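Long-range contacts in plantacyanin (Spinacia oleracea, PDB 1F56), which probably carries electrons in plants through a single blue copper centre, as a basic member of the phytocyanin branch of the cupredoxins: residues G22-F27 with R62-R67; V36-G41 with N70-S75. All coordinates share one frame; numbering follows the deposited sequence.

Contact 1. Residues G22-F27 with R62-R67; sequences GDVLVF and RIKLTR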
ATOM      1  N   GLY A  22     -10.624  -7.894  -6.310  1.00 18.14           N
ATOM      2  CA  GLY A  22     -10.778  -9.127  -5.550  1.00 13.43           C
ATOM      3  C   GLY A  22      -9.459  -9.743  -5.087  1.00 15.14           C
ATOM      4  O   GLY A  22      -9.442 -10.501  -4.127  1.00 14.86           O
ATOM      5  N   ASP A  23      -8.352  -9.423  -5.752  1.00 14.39           N
ATOM      6  CA  ASP A  23      -7.058  -9.958  -5.337  1.00 18.87           C
ATOM      7  C   ASP A  23      -6.734  -9.495  -3.923  1.00 18.10           C
ATOM      8  O   ASP A  23      -7.137  -8.405  -3.496  1.00 15.72           O
ATOM      9  CB  ASP A  23      -5.928  -9.470  -6.256  1.00 16.60           C
ATOM     10  CG  ASP A  23      -5.949 -10.123  -7.628  1.00 23.59           C
ATOM     11  OD1 ASP A  23      -6.667 -11.131  -7.832  1.00 18.28           O
ATOM     12  OD2 ASP A  23      -5.227  -9.618  -8.501  1.00 14.92           O
ATOM     13  N   VAL A  24      -5.976 -10.317  -3.213  1.00 15.95           N
ATOM     14  CA  VAL A  24      -5.549 -10.009  -1.855  1.00 15.24           C
ATOM     15  C   VAL A  24      -4.049  -9.683  -1.881  1.00 18.05           C
ATOM     16  O   VAL A  24      -3.247 -10.461  -2.396  1.00 16.88           O
ATOM     17  CB  VAL A  24      -5.774 -11.227  -0.906  1.00 18.09           C
ATOM     18  CG1 VAL A  24      -5.301 -10.890   0.517  1.00 14.30           C
ATOM     19  CG2 VAL A  24      -7.260 -11.635  -0.906  1.00 13.83           C
ATOM     20  N   LEU A  25      -3.671  -8.521  -1.367  1.00 13.57           N
ATOM     21  CA  LEU A  25      -2.249  -8.164  -1.292  1.00 12.59           C
ATOM     22  C   LEU A  25      -1.813  -8.420   0.146  1.00 15.22           C
ATOM     23  O   LEU A  25      -2.533  -8.080   1.092  1.00 15.52           O
ATOM     24  CB  LEU A  25      -2.018  -6.686  -1.603  1.00 12.86           C
ATOM     25  CG  LEU A  25      -2.306  -6.207  -3.034  1.00 30.85           C
ATOM     26  CD1 LEU A  25      -1.814  -4.771  -3.210  1.00 24.58           C
ATOM     27  CD2 LEU A  25      -1.620  -7.132  -4.024  1.00 21.69           C
ATOM     28  N   VAL A  26      -0.648  -9.026   0.323  1.00 12.18           N
ATOM     29  CA  VAL A  26      -0.168  -9.257   1.665  1.00 14.49           C
ATOM     30  C   VAL A  26       1.098  -8.431   1.844  1.00 18.75           C
ATOM     31  O   VAL A  26       2.150  -8.756   1.279  1.00 19.44           O
ATOM     32  CB  VAL A  26       0.144 -10.749   1.934  1.00 12.90           C
ATOM     33  CG1 VAL A  26       0.533 -10.920   3.421  1.00 16.35           C
ATOM     34  CG2 VAL A  26      -1.089 -11.637   1.611  1.00 13.27           C
ATOM     35  N   PHE A  27       0.987  -7.345   2.609  1.00 16.85           N
ATOM     36  CA  PHE A  27       2.124  -6.471   2.864  1.00 14.27           C
ATOM     37  C   PHE A  27       2.989  -7.091   3.963  1.00 17.55           C
ATOM     38  O   PHE A  27       2.544  -7.279   5.112  1.00 15.17           O
ATOM     39  CB  PHE A  27       1.649  -5.069   3.279  1.00 15.49           C
ATOM     40  CG  PHE A  27       0.949  -4.319   2.178  1.00 12.64           C
ATOM     41  CD1 PHE A  27      -0.388  -4.581   1.879  1.00 11.89           C
ATOM     42  CD2 PHE A  27       1.633  -3.371   1.425  1.00 16.63           C
ATOM     43  CE1 PHE A  27      -1.036  -3.911   0.842  1.00 19.97           C
ATOM     44  CE2 PHE A  27       0.996  -2.688   0.379  1.00 10.93           C
ATOM     45  CZ  PHE A  27      -0.346  -2.962   0.091  1.00 15.68           C
ATOM     46  N   ARG A  62      -3.319  -8.266   5.291  1.00 13.86           N
ATOM     47  CA  ARG A  62      -4.059  -8.789   4.152  1.00 21.71           C
ATOM     48  C   ARG A  62      -5.095  -7.760   3.747  1.00 20.11           C
ATOM     49  O   ARG A  62      -6.018  -7.472   4.494  1.00 20.42           O
ATOM     50  CB  ARG A  62      -4.776 -10.090   4.513  1.00 24.85           C
ATOM     51  CG  ARG A  62      -3.863 -11.281   4.655  1.00 33.81           C
ATOM     52  CD  ARG A  62      -4.655 -12.535   4.970  1.00 43.50           C
ATOM     53  NE  ARG A  62      -4.009 -13.716   4.408  1.00 62.24           N
ATOM     54  CZ  ARG A  62      -4.156 -14.119   3.149  1.00 61.10           C
ATOM     55  NH1 ARG A  62      -4.938 -13.439   2.322  1.00 64.74           N
ATOM     56  NH2 ARG A  62      -3.510 -15.194   2.715  1.00 66.99           N
ATOM     57  N   ILE A  63      -4.945  -7.215   2.554  1.00 21.66           N
ATOM     58  CA  ILE A  63      -5.876  -6.215   2.078  1.00 16.65           C
ATOM     59  C   ILE A  63      -6.418  -6.597   0.697  1.00 16.67           C
ATOM     60  O   ILE A  63      -5.656  -6.878  -0.229  1.00 13.88           O
ATOM     61  CB  ILE A  63      -5.177  -4.852   1.996  1.00 19.24           C
ATOM     62  CG1 ILE A  63      -4.592  -4.497   3.368  1.00 17.42           C
ATOM     63  CG2 ILE A  63      -6.161  -3.786   1.523  1.00 16.25           C
ATOM     64  CD1 ILE A  63      -3.891  -3.153   3.405  1.00 16.68           C
ATOM     65  N   LYS A  64      -7.742  -6.615   0.571  1.00 15.65           N
ATOM     66  CA  LYS A  64      -8.382  -6.936  -0.696  1.00 14.57           C
ATOM     67  C   LYS A  64      -8.498  -5.687  -1.571  1.00 11.66           C
ATOM     68  O   LYS A  64      -8.802  -4.606  -1.084  1.00 15.95           O
ATOM     69  CB  LYS A  64      -9.751  -7.559  -0.428  1.00 26.43           C
ATOM     70  CG  LYS A  64      -9.641  -8.817   0.445  1.00 29.94           C
ATOM     71  CD  LYS A  64     -10.973  -9.508   0.650  1.00 47.57           C
ATOM     72  CE  LYS A  64     -10.800 -10.760   1.499  1.00 60.05           C
ATOM     73  NZ  LYS A  64     -12.103 -11.411   1.827  1.00 70.87           N
ATOM     74  N   LEU A  65      -8.222  -5.839  -2.861  1.00 12.02           N
ATOM     75  CA  LEU A  65      -8.290  -4.729  -3.811  1.00 12.48           C
ATOM     76  C   LEU A  65      -9.709  -4.499  -4.322  1.00 16.52           C
ATOM     77  O   LEU A  65     -10.442  -5.452  -4.535  1.00 17.21           O
ATOM     78  CB  LEU A  65      -7.394  -5.024  -5.005  1.00 18.05           C
ATOM     79  CG  LEU A  65      -5.901  -5.185  -4.712  1.00 10.25           C
ATOM     80  CD1 LEU A  65      -5.139  -5.416  -6.026  1.00 14.83           C
ATOM     81  CD2 LEU A  65      -5.402  -3.929  -4.007  1.00 19.21           C
ATOM     82  N   THR A  66     -10.106  -3.244  -4.498  1.00 15.51           N
ATOM     83  CA  THR A  66     -11.434  -2.960  -5.038  1.00 16.13           C
ATOM     84  C   THR A  66     -11.218  -2.600  -6.508  1.00 18.56           C
ATOM     85  O   THR A  66     -10.116  -2.198  -6.899  1.00 20.95           O
ATOM     86  CB  THR A  66     -12.124  -1.773  -4.308  1.00 20.14           C
ATOM     87  OG1 THR A  66     -11.225  -0.653  -4.244  1.00 15.30           O
ATOM     88  CG2 THR A  66     -12.543  -2.182  -2.908  1.00 23.28           C
ATOM     89  N   ARG A  67     -12.253  -2.741  -7.326  1.00 18.49           N
ATOM     90  CA  ARG A  67     -12.118  -2.423  -8.736  1.00 16.43           C
ATOM     91  C   ARG A  67     -11.657  -0.977  -8.944  1.00 21.35           C
ATOM     92  O   ARG A  67     -12.196  -0.038  -8.341  1.00 23.83           O
ATOM     93  CB  ARG A  67     -13.444  -2.664  -9.456  1.00 20.49           C
ATOM     94  CG  ARG A  67     -13.359  -2.528 -10.979  1.00 26.35           C
ATOM     95  CD  ARG A  67     -14.577  -3.161 -11.649  1.00 29.14           C
ATOM     96  NE  ARG A  67     -14.507  -3.105 -13.109  1.00 56.36           N
ATOM     97  CZ  ARG A  67     -14.703  -2.001 -13.827  1.00 67.10           C
ATOM     98  NH1 ARG A  67     -14.984  -0.852 -13.227  1.00 70.25           N
ATOM     99  NH2 ARG A  67     -14.624  -2.046 -15.152  1.00 67.18           N
TER

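Contact 2. Residues V36-G41 with N70-S75; sequences VVAVNG and NYFICS. With CU1 (copper (I) ion), chain F.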
ATOM      1  N   VAL A  36       0.875   0.521   6.795  1.00 15.01           N
ATOM      2  CA  VAL A  36       0.245   0.583   5.487  1.00 14.42           C
ATOM      3  C   VAL A  36      -1.054   1.367   5.657  1.00 14.34           C
ATOM      4  O   VAL A  36      -1.931   0.961   6.401  1.00 15.53           O
ATOM      5  CB  VAL A  36      -0.104  -0.811   4.948  1.00 20.37           C
ATOM      6  CG1 VAL A  36      -0.687  -0.680   3.540  1.00 18.55           C
ATOM      7  CG2 VAL A  36       1.141  -1.702   4.964  1.00 22.14           C
ATOM      8  N   VAL A  37      -1.159   2.500   4.978  1.00  8.82           N
ATOM      9  CA  VAL A  37      -2.353   3.320   5.073  1.00 14.24           C
ATOM     10  C   VAL A  37      -3.007   3.352   3.690  1.00 16.25           C
ATOM     11  O   VAL A  37      -2.332   3.670   2.707  1.00 12.45           O
ATOM     12  CB  VAL A  37      -1.994   4.768   5.511  1.00 14.54           C
ATOM     13  CG1 VAL A  37      -3.275   5.570   5.778  1.00 13.04           C
ATOM     14  CG2 VAL A  37      -1.113   4.731   6.775  1.00 13.05           C
ATOM     15  N   ALA A  38      -4.295   2.998   3.621  1.00 10.27           N
ATOM     16  CA  ALA A  38      -5.051   3.015   2.368  1.00 15.18           C
ATOM     17  C   ALA A  38      -5.575   4.432   2.234  1.00 14.73           C
ATOM     18  O   ALA A  38      -6.376   4.885   3.051  1.00 15.33           O
ATOM     19  CB  ALA A  38      -6.228   2.004   2.426  1.00  5.11           C
ATOM     20  N   VAL A  39      -5.136   5.130   1.197  1.00 14.36           N
ATOM     21  CA  VAL A  39      -5.520   6.527   1.014  1.00 13.22           C
ATOM     22  C   VAL A  39      -6.216   6.757  -0.321  1.00 16.87           C
ATOM     23  O   VAL A  39      -6.407   5.822  -1.092  1.00 17.06           O
ATOM     24  CB  VAL A  39      -4.250   7.432   1.084  1.00 14.51           C
ATOM     25  CG1 VAL A  39      -3.516   7.202   2.397  1.00 11.09           C
ATOM     26  CG2 VAL A  39      -3.303   7.110  -0.078  1.00 15.51           C
ATOM     27  N   ASN A  40      -6.595   8.004  -0.595  1.00 20.70           N
ATOM     28  CA  ASN A  40      -7.240   8.324  -1.870  1.00 22.07           C
ATOM     29  C   ASN A  40      -6.181   8.916  -2.806  1.00 18.73           C
ATOM     30  O   ASN A  40      -5.016   9.057  -2.418  1.00 13.98           O
ATOM     31  CB  ASN A  40      -8.397   9.313  -1.661  1.00 22.21           C
ATOM     32  CG  ASN A  40      -7.964  10.589  -0.962  1.00 19.11           C
ATOM     33  OD1 ASN A  40      -6.800  10.758  -0.591  1.00 22.98           O
ATOM     34  ND2 ASN A  40      -8.905  11.499  -0.776  1.00 29.69           N
ATOM     35  N   GLY A  41      -6.582   9.247  -4.031  1.00 20.96           N
ATOM     36  CA  GLY A  41      -5.656   9.804  -5.009  1.00 15.69           C
ATOM     37  C   GLY A  41      -4.925  11.061  -4.577  1.00 18.74           C
ATOM     38  O   GLY A  41      -3.704  11.158  -4.729  1.00 17.63           O
ATOM     39  N   ASN A  70      -6.266   1.714  -6.315  1.00 15.34           N
ATOM     40  CA  ASN A  70      -6.054   1.410  -4.900  1.00 14.66           C
ATOM     41  C   ASN A  70      -4.708   2.031  -4.561  1.00 18.06           C
ATOM     42  O   ASN A  70      -3.688   1.646  -5.136  1.00 18.35           O
ATOM     43  CB  ASN A  70      -5.969  -0.098  -4.695  1.00 10.30           C
ATOM     44  CG  ASN A  70      -7.297  -0.807  -4.955  1.00 14.23           C
ATOM     45  OD1 ASN A  70      -8.045  -1.104  -4.027  1.00 13.95           O
ATOM     46  ND2 ASN A  70      -7.590  -1.073  -6.222  1.00  5.68           N
ATOM     47  N   TYR A  71      -4.700   2.969  -3.624  1.00 11.61           N
ATOM     48  CA  TYR A  71      -3.480   3.679  -3.237  1.00 13.49           C
ATOM     49  C   TYR A  71      -3.052   3.338  -1.822  1.00 16.79           C
ATOM     50  O   TYR A  71      -3.888   3.249  -0.922  1.00 11.95           O
ATOM     51  CB  TYR A  71      -3.713   5.198  -3.305  1.00 10.72           C
ATOM     52  CG  TYR A  71      -4.160   5.716  -4.651  1.00 15.72           C
ATOM     53  CD1 TYR A  71      -3.251   5.864  -5.701  1.00 13.53           C
ATOM     54  CD2 TYR A  71      -5.501   6.055  -4.885  1.00 13.04           C
ATOM     55  CE1 TYR A  71      -3.660   6.332  -6.956  1.00 16.46           C
ATOM     56  CE2 TYR A  71      -5.919   6.528  -6.143  1.00 12.98           C
ATOM     57  CZ  TYR A  71      -4.997   6.660  -7.165  1.00 16.24           C
ATOM     58  OH  TYR A  71      -5.408   7.100  -8.404  1.00 16.21           O
ATOM     59  N   PHE A  72      -1.749   3.162  -1.616  1.00 13.08           N
ATOM     60  CA  PHE A  72      -1.240   2.849  -0.283  1.00 16.55           C
ATOM     61  C   PHE A  72       0.053   3.615  -0.036  1.00 15.02           C
ATOM     62  O   PHE A  72       0.825   3.795  -0.967  1.00 12.44           O
ATOM     63  CB  PHE A  72      -0.939   1.349  -0.142  1.00 14.07           C
ATOM     64  CG  PHE A  72      -2.108   0.460  -0.424  1.00 19.16           C
ATOM     65  CD1 PHE A  72      -2.367   0.025  -1.722  1.00 20.24           C
ATOM     66  CD2 PHE A  72      -2.947   0.040   0.608  1.00 13.91           C
ATOM     67  CE1 PHE A  72      -3.445  -0.825  -1.990  1.00 19.62           C
ATOM     68  CE2 PHE A  72      -4.025  -0.807   0.342  1.00 19.41           C
ATOM     69  CZ  PHE A  72      -4.270  -1.239  -0.957  1.00 13.53           C
ATOM     70  N   ILE A  73       0.279   4.070   1.201  1.00 12.48           N
ATOM     71  CA  ILE A  73       1.528   4.764   1.551  1.00 10.19           C
ATOM     72  C   ILE A  73       1.916   4.336   2.963  1.00 11.69           C
ATOM     73  O   ILE A  73       1.106   3.747   3.692  1.00 13.28           O
ATOM     74  CB  ILE A  73       1.377   6.340   1.573  1.00 17.85           C
ATOM     75  CG1 ILE A  73       0.413   6.777   2.689  1.00 17.13           C
ATOM     76  CG2 ILE A  73       0.871   6.857   0.225  1.00 16.26           C
ATOM     77  CD1 ILE A  73       0.283   8.299   2.841  1.00 15.59           C
ATOM     78  N   CYS A  74       3.167   4.582   3.333  1.00 10.46           N
ATOM     79  CA  CYS A  74       3.613   4.323   4.699  1.00 12.89           C
ATOM     80  C   CYS A  74       3.570   5.750   5.192  1.00 13.66           C
ATOM     81  O   CYS A  74       4.042   6.645   4.497  1.00 12.77           O
ATOM     82  CB  CYS A  74       5.059   3.840   4.772  1.00 11.41           C
ATOM     83  SG  CYS A  74       5.626   3.722   6.494  1.00 14.19           S
ATOM     84  N   SER A  75       3.022   5.986   6.368  1.00 12.20           N
ATOM     85  CA  SER A  75       2.924   7.370   6.835  1.00 19.97           C
ATOM     86  C   SER A  75       4.024   7.858   7.797  1.00 17.20           C
ATOM     87  O   SER A  75       4.036   9.027   8.181  1.00 18.90           O
ATOM     88  CB  SER A  75       1.563   7.577   7.491  1.00 18.53           C
ATOM     89  OG  SER A  75       1.494   6.768   8.648  1.00 18.79           O
TER
HETATM   90 CU   CU1 F  92       7.647   2.952   6.273  1.00 21.91          CU
HETATM   91  O   HOH W   1      -7.581   3.855  -2.644  1.00 45.70           O

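Contact 1. Residues G22-F27 with R62-R67
L25, on the inward face of an antiparallel strand pair, is met by L65 from the loop just past strand 60-64, the two side chains crossing at about a right angle with L25 CD1 3.8 Å from L65 CD2. Both have CG anti to the carbonyl carbon (chi1 -67° in L25, -62° in L65), which brings their branch points together, and L65 also sets its CD1 against the CB of D23. Further along, the straight chain of I63 carries CD1 to within 3.9 Å of F27 CE1, approaching the ring obliquely. F19 touches both leucines, and I88 and A90 of strand 85-90 also pack on L65. An alanine in place of this leucine would probably open a gap beside L25 and D23 CB and leave F19 and I88 with less to pack against.

Backbone bonds join L25 and I63 in both directions, L25 N to I63 O at 2.8 Å. Beyond the paired strands, L65 ties the two segments together with both its backbone N and its O: N donates to D23 O at 2.9 Å, O accepts from G22 N at 3.0 Å. G22 sits at a positive phi of 96°, where a CB would jam against the preceding carbonyl. D23 turns its carboxylate elsewhere, to the backbone N of R20 and the N-terminal A1.

The other face is mixed. K64 lies alongside V24, its CG 3.9 Å from V24 CG2, before its extended chain leads away. R62 runs beside V26 and bends at chi3 so that one face of its guanidinium lies over V26 CG2, while R62 CG is 4.1 Å from the same methyl. Branched valines suit the strand; R62 covers them with CG and its flat end, and K64 carries its charge away. The pair is thus amphipathic: aliphatic and aromatic groups toward the core of the cupredoxin barrel, basic chains on its surface.

Contact 2. Residues V36-G41 with N70-S75
V37 N donates to I73 O at 2.9 Å, nearly along the C=O axis, and I73 N returns a bond to V37 O at 3.0 Å, closing an antiparallel hydrogen-bonded pair. F72 CA adds a weaker CH...O contact to V37 O at 3.3 Å. Further from the copper the pairing slackens. V39 N still reaches Y71 O at 3.1 Å, though the donor stands 43° out of the carbonyl plane, while a water takes over the reverse link, donating to V39 O at 2.8 Å and accepting from Y71 N.

The two faces differ. On one, F72 sets its ring obliquely against V36 CG1 and A38 CA, with A38 CB near CE2; the small alanine suits a place beside a broad ring. On the other, V39 touches both partners, its CG2 packing on Y71 CB. I73 has CG1 between its own backbone N and carbonyl carbon (chi1 65°), where it meets V39 CG1. The Y71 ring then spreads beneath the turn into helix 41-45: G41 CA makes a CH-pi contact over its face, 3.9 Å from the centroid. N40 N-caps that helix through OD1 to G43 N.

Just past the strand pair, C74 SG binds copper at 2.2 Å, with H34 preceding one strand and H79 following the other; M84 completes the site. Since the strands that flank the metal are bonded to each other at V37 and I73, their pairing is likely to hold C74 and H34 in place relative to one another, consistent with the rigid metal site of a cupredoxin.

Both contacts pair antiparallel strands, but in different sheets that pack face to face: contact 1 joins strands 24-28 and 60-64, contact 2 strands 36-39 and 68-73. Their segments alternate along the chain, 24-28 being followed by 36-39 and 60-64 by 68-73. The inner faces meet where F27 touches V36 and F72, and I63 touches F72, giving one shared aromatic and aliphatic core. Outward they diverge. Contact 1, the more buried, still carries basic side chains over valines, whereas contact 2, only partly buried, sets a tyrosine under a helix start and lets a water into its pairing. Yet contact 2 lies nearer the chain's centre and supplies a copper ligand; contact 1 supplies none.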